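Local structure of glyoxalase-related enzyme, AraC type (Clostridium phytofermentans, 3BT3) at residues F28-D33 and K85-K90; G91-M96 and C137-F142. The protein is of unknown function but belongs to the vicinal oxygen chelate superfamily, related to glyoxalases and bleomycin resistance proteins. All blocks are in the same frame, centred on the assembly; numbering follows the deposited sequence.

Contact 1: residues F28-D33 and K85-K90; sequences FTKDMD and KGEPIK
Thr-29 and Lys-85 form a parallel bridge at the end of their strands, with CA atoms 5.1 Å apart; beyond it residues 86-89 pass across Phe-28. This is where the parallel pair 26-29 and 81-85 ends and the loop toward strand 92-99 begins. One backbone hydrogen bond joins the segments: Gly-86 N gives to Thr-29 O at 3.0 Å, from above the carbonyl plane. Lys-85 CA meets Thr-29 O, and Pro-88 CA meets Phe-28 O at 3.3 Å, through CA-H...O contacts. A water links Phe-28 O to Ile-89 N. Phe-28 CB lies 3.3 Å from Glu-87 O, and Ile-89 CG1 comes to the ring edge beside CD2. Lys-30 folds back over Gly-86, bent at chi2, chi3 and chi4. Lys-30 CD rests 3.2 Å from Gly-86 O, and Lys-30 NZ reaches Glu-87 OE2 in a long salt bridge of 3.6 Å. Lys-85 NZ turns away to Asp-59 and Asp-53. Thr-29 OG1 accepts from Asp-31 N in an ST turn just before helix 32-41, with Asp-31 at the N-cap position, and is hydrogen-bonded to Thr-35 OG1. The backbone thus carries the join; the long Lys-30 to Glu-87 pair probably adds a weaker electrostatic link.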
ATOM      1  N   PHE A  28      -3.998   7.817  -5.439  1.00 23.69           N
ATOM      2  CA  PHE A  28      -4.058   8.814  -6.502  1.00 25.31           C
ATOM      3  C   PHE A  28      -5.074   9.920  -6.262  1.00 24.01           C
ATOM      4  O   PHE A  28      -6.159   9.674  -5.756  1.00 26.45           O
ATOM      5  CB  PHE A  28      -4.315   8.111  -7.840  1.00 25.59           C
ATOM      6  CG  PHE A  28      -3.211   7.180  -8.233  1.00 27.62           C
ATOM      7  CD1 PHE A  28      -2.072   7.658  -8.871  1.00 28.59           C
ATOM      8  CD2 PHE A  28      -3.255   5.841  -7.860  1.00 27.99           C
ATOM      9  CE1 PHE A  28      -0.986   6.814  -9.123  1.00 28.96           C
ATOM     10  CE2 PHE A  28      -2.183   4.997  -8.104  1.00 28.89           C
ATOM     11  CZ  PHE A  28      -1.043   5.483  -8.737  1.00 29.34           C
ATOM     12  N   THR A  29      -4.713  11.145  -6.626  1.00 24.03           N
ATOM     13  CA  THR A  29      -5.606  12.282  -6.427  1.00 26.09           C
ATOM     14  C   THR A  29      -5.473  13.370  -7.485  1.00 25.72           C
ATOM     15  O   THR A  29      -4.375  13.650  -7.964  1.00 27.13           O
ATOM     16  CB  THR A  29      -5.385  12.931  -5.026  1.00 25.59           C
ATOM     17  OG1 THR A  29      -6.154  14.136  -4.916  1.00 25.16           O
ATOM     18  CG2 THR A  29      -3.926  13.271  -4.826  1.00 27.70           C
ATOM     19  N   LYS A  30      -6.605  13.984  -7.828  1.00 28.85           N
ATOM     20  CA  LYS A  30      -6.648  15.074  -8.807  1.00 30.20           C
ATOM     21  C   LYS A  30      -6.310  16.426  -8.167  1.00 28.26           C
ATOM     22  O   LYS A  30      -5.971  17.373  -8.866  1.00 28.81           O
ATOM     23  CB  LYS A  30      -8.027  15.154  -9.468  1.00 32.52           C
ATOM     24  CG  LYS A  30      -8.375  13.954 -10.331  1.00 37.06           C
ATOM     25  CD  LYS A  30      -7.327  13.718 -11.421  1.00 42.40           C
ATOM     26  CE  LYS A  30      -7.270  14.869 -12.424  1.00 45.58           C
ATOM     27  NZ  LYS A  30      -8.546  15.024 -13.193  1.00 48.33           N
ATOM     28  N   ASP A  31      -6.413  16.510  -6.841  1.00 27.70           N
ATOM     29  CA  ASP A  31      -6.093  17.736  -6.111  1.00 27.27           C
ATOM     30  C   ASP A  31      -5.476  17.369  -4.753  1.00 25.99           C
ATOM     31  O   ASP A  31      -6.162  17.264  -3.738  1.00 27.39           O
ATOM     32  CB  ASP A  31      -7.348  18.602  -5.931  1.00 27.27           C
ATOM     33  CG  ASP A  31      -7.015  20.029  -5.470  1.00 31.36           C
ATOM     34  OD1 ASP A  31      -7.930  20.885  -5.460  1.00 34.86           O
ATOM     35  OD2 ASP A  31      -5.842  20.299  -5.116  1.00 28.11           O
ATOM     36  N   MET A  32      -4.159  17.194  -4.763  1.00 27.13           N
ATOM     37  CA  MET A  32      -3.378  16.793  -3.592  1.00 26.01           C
ATOM     38  C   MET A  32      -3.603  17.611  -2.316  1.00 26.52           C
ATOM     39  O   MET A  32      -3.768  17.043  -1.233  1.00 27.97           O
ATOM     40  CB  MET A  32      -1.883  16.781  -3.963  1.00 22.57           C
ATOM     41  CG  MET A  32      -1.061  15.725  -3.232  1.00 20.13           C
ATOM     42  SD  MET A  32       0.492  15.316  -4.102  1.00 16.08           S
ATOM     43  CE  MET A  32       1.475  16.231  -3.263  1.00 12.58           C
ATOM     44  N   ASP A  33      -3.596  18.935  -2.430  1.00 26.26           N
ATOM     45  CA  ASP A  33      -3.815  19.792  -1.276  1.00 26.39           C
ATOM     46  C   ASP A  33      -5.103  19.452  -0.536  1.00 28.21           C
ATOM     47  O   ASP A  33      -5.099  19.319   0.691  1.00 28.03           O
ATOM     48  CB  ASP A  33      -3.843  21.250  -1.712  1.00 29.10           C
ATOM     49  CG  ASP A  33      -2.456  21.817  -1.915  1.00 32.96           C
ATOM     50  OD1 ASP A  33      -1.765  22.060  -0.901  1.00 33.81           O
ATOM     51  OD2 ASP A  33      -2.054  22.008  -3.084  1.00 33.20           O
ATOM     52  N   LYS A  85      -0.485  12.380  -8.644  1.00 30.15           N
ATOM     53  CA  LYS A  85      -1.564  13.035  -9.380  1.00 31.64           C
ATOM     54  C   LYS A  85      -2.222  11.999 -10.291  1.00 32.24           C
ATOM     55  O   LYS A  85      -1.533  11.256 -10.992  1.00 31.58           O
ATOM     56  CB  LYS A  85      -1.020  14.177 -10.238  1.00 32.13           C
ATOM     57  CG  LYS A  85      -1.935  15.387 -10.296  1.00 36.21           C
ATOM     58  CD  LYS A  85      -2.219  15.846 -11.718  1.00 39.43           C
ATOM     59  CE  LYS A  85      -0.997  16.421 -12.389  1.00 38.52           C
ATOM     60  NZ  LYS A  85      -0.470  17.575 -11.623  1.00 40.59           N
ATOM     61  N   GLY A  86      -3.552  11.942 -10.273  1.00 31.87           N
ATOM     62  CA  GLY A  86      -4.258  10.996 -11.118  1.00 33.30           C
ATOM     63  C   GLY A  86      -5.688  10.745 -10.684  1.00 34.74           C
ATOM     64  O   GLY A  86      -6.156  11.324  -9.707  1.00 36.30           O
ATOM     65  N   GLU A  87      -6.389   9.881 -11.412  1.00 34.98           N
ATOM     66  CA  GLU A  87      -7.768   9.554 -11.073  1.00 35.87           C
ATOM     67  C   GLU A  87      -7.826   8.813  -9.741  1.00 34.34           C
ATOM     68  O   GLU A  87      -7.128   7.819  -9.542  1.00 33.36           O
ATOM     69  CB  GLU A  87      -8.409   8.684 -12.162  1.00 36.47           C
ATOM     70  CG  GLU A  87      -8.854   9.444 -13.402  1.00 43.06           C
ATOM     71  CD  GLU A  87      -9.904  10.519 -13.102  1.00 46.26           C
ATOM     72  OE1 GLU A  87     -10.870  10.236 -12.355  1.00 45.51           O
ATOM     73  OE2 GLU A  87      -9.762  11.648 -13.629  1.00 47.85           O
ATOM     74  N   PRO A  88      -8.668   9.286  -8.815  1.00 33.51           N
ATOM     75  CA  PRO A  88      -8.794   8.642  -7.507  1.00 33.44           C
ATOM     76  C   PRO A  88      -9.110   7.157  -7.674  1.00 32.49           C
ATOM     77  O   PRO A  88      -9.714   6.750  -8.665  1.00 32.50           O
ATOM     78  CB  PRO A  88      -9.969   9.383  -6.860  1.00 34.78           C
ATOM     79  CG  PRO A  88      -9.992  10.698  -7.550  1.00 36.16           C
ATOM     80  CD  PRO A  88      -9.683  10.341  -8.979  1.00 33.28           C
ATOM     81  N   ILE A  89      -8.706   6.348  -6.705  1.00 32.09           N
ATOM     82  CA  ILE A  89      -8.997   4.925  -6.765  1.00 29.00           C
ATOM     83  C   ILE A  89     -10.472   4.698  -6.445  1.00 29.65           C
ATOM     84  O   ILE A  89     -11.004   5.281  -5.501  1.00 28.04           O
ATOM     85  CB  ILE A  89      -8.144   4.128  -5.748  1.00 26.75           C
ATOM     86  CG1 ILE A  89      -6.696   4.029  -6.256  1.00 25.70           C
ATOM     87  CG2 ILE A  89      -8.748   2.727  -5.540  1.00 23.78           C
ATOM     88  CD1 ILE A  89      -5.697   3.568  -5.219  1.00 19.32           C
ATOM     89  N   LYS A  90     -11.128   3.866  -7.247  1.00 31.61           N
ATOM     90  CA  LYS A  90     -12.532   3.525  -7.027  1.00 34.25           C
ATOM     91  C   LYS A  90     -12.519   2.183  -6.316  1.00 33.13           C
ATOM     92  O   LYS A  90     -12.092   1.179  -6.876  1.00 35.10           O
ATOM     93  CB  LYS A  90     -13.279   3.391  -8.352  1.00 36.51           C
ATOM     94  CG  LYS A  90     -13.277   4.656  -9.190  1.00 41.34           C
ATOM     95  CD  LYS A  90     -13.941   4.407 -10.531  1.00 43.31           C
ATOM     96  CE  LYS A  90     -13.884   5.640 -11.413  1.00 46.46           C
ATOM     97  NZ  LYS A  90     -14.397   5.338 -12.783  1.00 48.62           N
TER
HETATM   98  O   HOH W   1      -6.774   7.258  -4.619  1.00 33.03           O

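Contact 2: residues G91-M96 and C137-F142; sequences GVAGFM and CILRFF
Gly-91 O accepts from Ile-138 N and opens a parallel ladder; the axes of strands 92-96 and 138-142 approach to 4.7 Å and differ by 13° in direction. The ladder continues through Arg-140 N to Gly-94 O, Met-96 N to Arg-140 O and Phe-142 N to Met-96 O. A beta bulge at Ala-93 shifts the register by one. Ile-138 O takes a nearly straight bond from Ala-93 N at 2.8 Å and a weak one from Gly-94 N at 3.5 Å. Packing is tight on the face of Leu-139, Met-96 and Phe-141. Leu-139 CD2 sits 3.8 Å from Gly-94 N. Met-96 and Phe-141 lie side by side and point the same way. Met-96 CG stands between the backbone N and the carbonyl carbon (chi1 56°), which sets it 3.6 Å from Phe-141 CE1. Met-96 SD adds an oblique Met-aromatic contact to the same ring. On the other face, Phe-95, Arg-140 and Phe-142 also pack closely. Phe-95 CE1 lies over the centre of the Arg-140 guanidinium, whose NH2 is paired with Glu-128. One face of the Phe-95 ring carries Phe-142 CE2, 3.5 Å from Phe-95 CZ, with the two planes at 33°. The looser part is the start of the ladder, where Val-92 and Ile-138 are partly exposed. There Val-92 CG2 is 4.2 Å from Ile-138 CG2 and 3.9 Å from Arg-140 CD. The second subunit packs on this face, its His-82 and Phe-84 meeting the Phe-95 ring edge-to-face. Strand 126-132 flanks strand 138-144 on its other side, and Phe-81 of strand 81-85 packs on Met-96 and Leu-139.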
ATOM      1  N   GLY A  91     -12.978   2.167  -5.075  1.00 32.96           N
ATOM      2  CA  GLY A  91     -12.971   0.936  -4.309  1.00 29.73           C
ATOM      3  C   GLY A  91     -12.018   1.071  -3.133  1.00 29.18           C
ATOM      4  O   GLY A  91     -11.717   2.187  -2.694  1.00 30.66           O
ATOM      5  N   VAL A  92     -11.535  -0.062  -2.635  1.00 26.28           N
ATOM      6  CA  VAL A  92     -10.625  -0.094  -1.500  1.00 25.58           C
ATOM      7  C   VAL A  92      -9.203   0.339  -1.840  1.00 26.70           C
ATOM      8  O   VAL A  92      -8.577  -0.200  -2.751  1.00 28.43           O
ATOM      9  CB  VAL A  92     -10.574  -1.513  -0.883  1.00 25.13           C
ATOM     10  CG1 VAL A  92      -9.481  -1.573   0.170  1.00 23.47           C
ATOM     11  CG2 VAL A  92     -11.931  -1.869  -0.273  1.00 20.52           C
ATOM     12  N   ALA A  93      -8.695   1.305  -1.084  1.00 26.09           N
ATOM     13  CA  ALA A  93      -7.351   1.824  -1.295  1.00 26.36           C
ATOM     14  C   ALA A  93      -6.442   1.569  -0.104  1.00 27.17           C
ATOM     15  O   ALA A  93      -5.238   1.753  -0.198  1.00 30.05           O
ATOM     16  CB  ALA A  93      -7.409   3.325  -1.571  1.00 23.56           C
ATOM     17  N   GLY A  94      -7.022   1.163   1.021  1.00 27.69           N
ATOM     18  CA  GLY A  94      -6.239   0.914   2.218  1.00 26.77           C
ATOM     19  C   GLY A  94      -6.842  -0.143   3.127  1.00 27.00           C
ATOM     20  O   GLY A  94      -8.062  -0.261   3.255  1.00 25.28           O
ATOM     21  N   PHE A  95      -5.971  -0.912   3.768  1.00 27.80           N
ATOM     22  CA  PHE A  95      -6.381  -1.987   4.657  1.00 29.41           C
ATOM     23  C   PHE A  95      -5.409  -1.962   5.818  1.00 29.72           C
ATOM     24  O   PHE A  95      -4.408  -2.667   5.802  1.00 30.17           O
ATOM     25  CB  PHE A  95      -6.281  -3.321   3.911  1.00 30.94           C
ATOM     26  CG  PHE A  95      -6.705  -4.505   4.725  1.00 32.81           C
ATOM     27  CD1 PHE A  95      -7.991  -4.577   5.259  1.00 33.44           C
ATOM     28  CD2 PHE A  95      -5.827  -5.559   4.947  1.00 32.96           C
ATOM     29  CE1 PHE A  95      -8.400  -5.681   6.000  1.00 34.77           C
ATOM     30  CE2 PHE A  95      -6.224  -6.674   5.688  1.00 36.30           C
ATOM     31  CZ  PHE A  95      -7.520  -6.735   6.216  1.00 34.91           C
ATOM     32  N   MET A  96      -5.690  -1.154   6.830  1.00 30.77           N
ATOM     33  CA  MET A  96      -4.753  -1.044   7.933  1.00 32.36           C
ATOM     34  C   MET A  96      -5.209  -1.463   9.326  1.00 32.50           C
ATOM     35  O   MET A  96      -6.332  -1.198   9.748  1.00 34.61           O
ATOM     36  CB  MET A  96      -4.146   0.376   7.952  1.00 30.14           C
ATOM     37  CG  MET A  96      -5.111   1.563   8.029  1.00 31.08           C
ATOM     38  SD  MET A  96      -4.296   3.201   7.654  1.00 26.69           S
ATOM     39  CE  MET A  96      -5.009   3.535   6.129  1.00 26.26           C
ATOM     40  N   CYS A 137     -12.237   7.137  -2.427  1.00 30.18           N
ATOM     41  CA  CYS A 137     -11.695   5.811  -2.129  1.00 30.92           C
ATOM     42  C   CYS A 137     -12.171   5.346  -0.775  1.00 29.47           C
ATOM     43  O   CYS A 137     -12.586   6.149   0.069  1.00 28.69           O
ATOM     44  CB  CYS A 137     -10.166   5.794  -2.065  1.00 33.29           C
ATOM     45  SG  CYS A 137      -9.320   7.030  -2.992  1.00 44.80           S
ATOM     46  N   ILE A 138     -12.055   4.040  -0.572  1.00 27.22           N
ATOM     47  CA  ILE A 138     -12.439   3.404   0.671  1.00 24.90           C
ATOM     48  C   ILE A 138     -11.211   3.014   1.480  1.00 24.25           C
ATOM     49  O   ILE A 138     -10.258   2.439   0.945  1.00 24.56           O
ATOM     50  CB  ILE A 138     -13.255   2.107   0.418  1.00 24.43           C
ATOM     51  CG1 ILE A 138     -14.515   2.414  -0.398  1.00 25.19           C
ATOM     52  CG2 ILE A 138     -13.590   1.445   1.739  1.00 21.58           C
ATOM     53  CD1 ILE A 138     -15.393   3.503   0.189  1.00 25.20           C
ATOM     54  N   LEU A 139     -11.237   3.323   2.769  1.00 23.91           N
ATOM     55  CA  LEU A 139     -10.149   2.945   3.655  1.00 23.42           C
ATOM     56  C   LEU A 139     -10.739   2.028   4.710  1.00 24.28           C
ATOM     57  O   LEU A 139     -11.690   2.400   5.408  1.00 21.14           O
ATOM     58  CB  LEU A 139      -9.535   4.163   4.345  1.00 22.43           C
ATOM     59  CG  LEU A 139      -8.863   5.215   3.478  1.00 23.42           C
ATOM     60  CD1 LEU A 139      -8.208   6.251   4.368  1.00 21.15           C
ATOM     61  CD2 LEU A 139      -7.830   4.550   2.574  1.00 24.22           C
ATOM     62  N   ARG A 140     -10.173   0.833   4.824  1.00 24.18           N
ATOM     63  CA  ARG A 140     -10.640  -0.129   5.813  1.00 24.08           C
ATOM     64  C   ARG A 140      -9.743  -0.110   7.045  1.00 25.17           C
ATOM     65  O   ARG A 140      -8.520  -0.151   6.946  1.00 25.92           O
ATOM     66  CB  ARG A 140     -10.680  -1.532   5.206  1.00 22.70           C
ATOM     67  CG  ARG A 140     -11.694  -1.674   4.071  1.00 24.37           C
ATOM     68  CD  ARG A 140     -11.701  -3.072   3.472  1.00 19.49           C
ATOM     69  NE  ARG A 140     -11.964  -4.086   4.484  1.00 25.21           N
ATOM     70  CZ  ARG A 140     -11.907  -5.397   4.267  1.00 27.61           C
ATOM     71  NH1 ARG A 140     -11.597  -5.865   3.067  1.00 29.19           N
ATOM     72  NH2 ARG A 140     -12.157  -6.247   5.254  1.00 28.45           N
ATOM     73  N   PHE A 141     -10.364  -0.024   8.210  1.00 26.04           N
ATOM     74  CA  PHE A 141      -9.629  -0.008   9.467  1.00 28.04           C
ATOM     75  C   PHE A 141     -10.101  -1.195  10.297  1.00 29.70           C
ATOM     76  O   PHE A 141     -11.303  -1.472  10.369  1.00 30.43           O
ATOM     77  CB  PHE A 141      -9.903   1.298  10.216  1.00 28.34           C
ATOM     78  CG  PHE A 141      -9.325   2.517   9.542  1.00 29.45           C
ATOM     79  CD1 PHE A 141      -8.008   2.904   9.780  1.00 30.19           C
ATOM     80  CD2 PHE A 141     -10.091   3.273   8.663  1.00 29.70           C
ATOM     81  CE1 PHE A 141      -7.464   4.026   9.155  1.00 30.53           C
ATOM     82  CE2 PHE A 141      -9.557   4.398   8.030  1.00 30.77           C
ATOM     83  CZ  PHE A 141      -8.245   4.776   8.277  1.00 30.71           C
ATOM     84  N   PHE A 142      -9.174  -1.921  10.906  1.00 29.40           N
ATOM     85  CA  PHE A 142      -9.585  -3.050  11.719  1.00 31.75           C
ATOM     86  C   PHE A 142      -8.718  -3.212  12.944  1.00 34.11           C
ATOM     87  O   PHE A 142      -7.575  -2.753  12.977  1.00 35.98           O
ATOM     88  CB  PHE A 142      -9.593  -4.351  10.891  1.00 31.30           C
ATOM     89  CG  PHE A 142      -8.225  -4.849  10.512  1.00 29.93           C
ATOM     90  CD1 PHE A 142      -7.495  -5.650  11.384  1.00 28.85           C
ATOM     91  CD2 PHE A 142      -7.657  -4.494   9.292  1.00 29.52           C
ATOM     92  CE1 PHE A 142      -6.212  -6.088  11.046  1.00 29.81           C
ATOM     93  CE2 PHE A 142      -6.381  -4.925   8.945  1.00 29.66           C
ATOM     94  CZ  PHE A 142      -5.656  -5.725   9.825  1.00 28.30           C
TER

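In the fold
Contact 1 comes first along the chain and runs straight into contact 2, since Lys-90 is followed by Gly-91. Their centres are about 15 Å apart. They touch where Ile-89 O packs 3.5 Å from Cys-137 SG. Each belongs to a different four-stranded mixed sheet. Contact 1 lies at the end of the parallel pair 26-29 and 81-85; contact 2 is the parallel pair 92-99 and 138-144. Both sheets have strand order 1-4-3-2, consistent with the paired beta-alpha-beta-beta-beta modules of the VOC superfamily. The loop after strand 81-85 connects the two modules. The contacts also meet across the dimer, where Phe-28 packs on Val-92 of the second subunit.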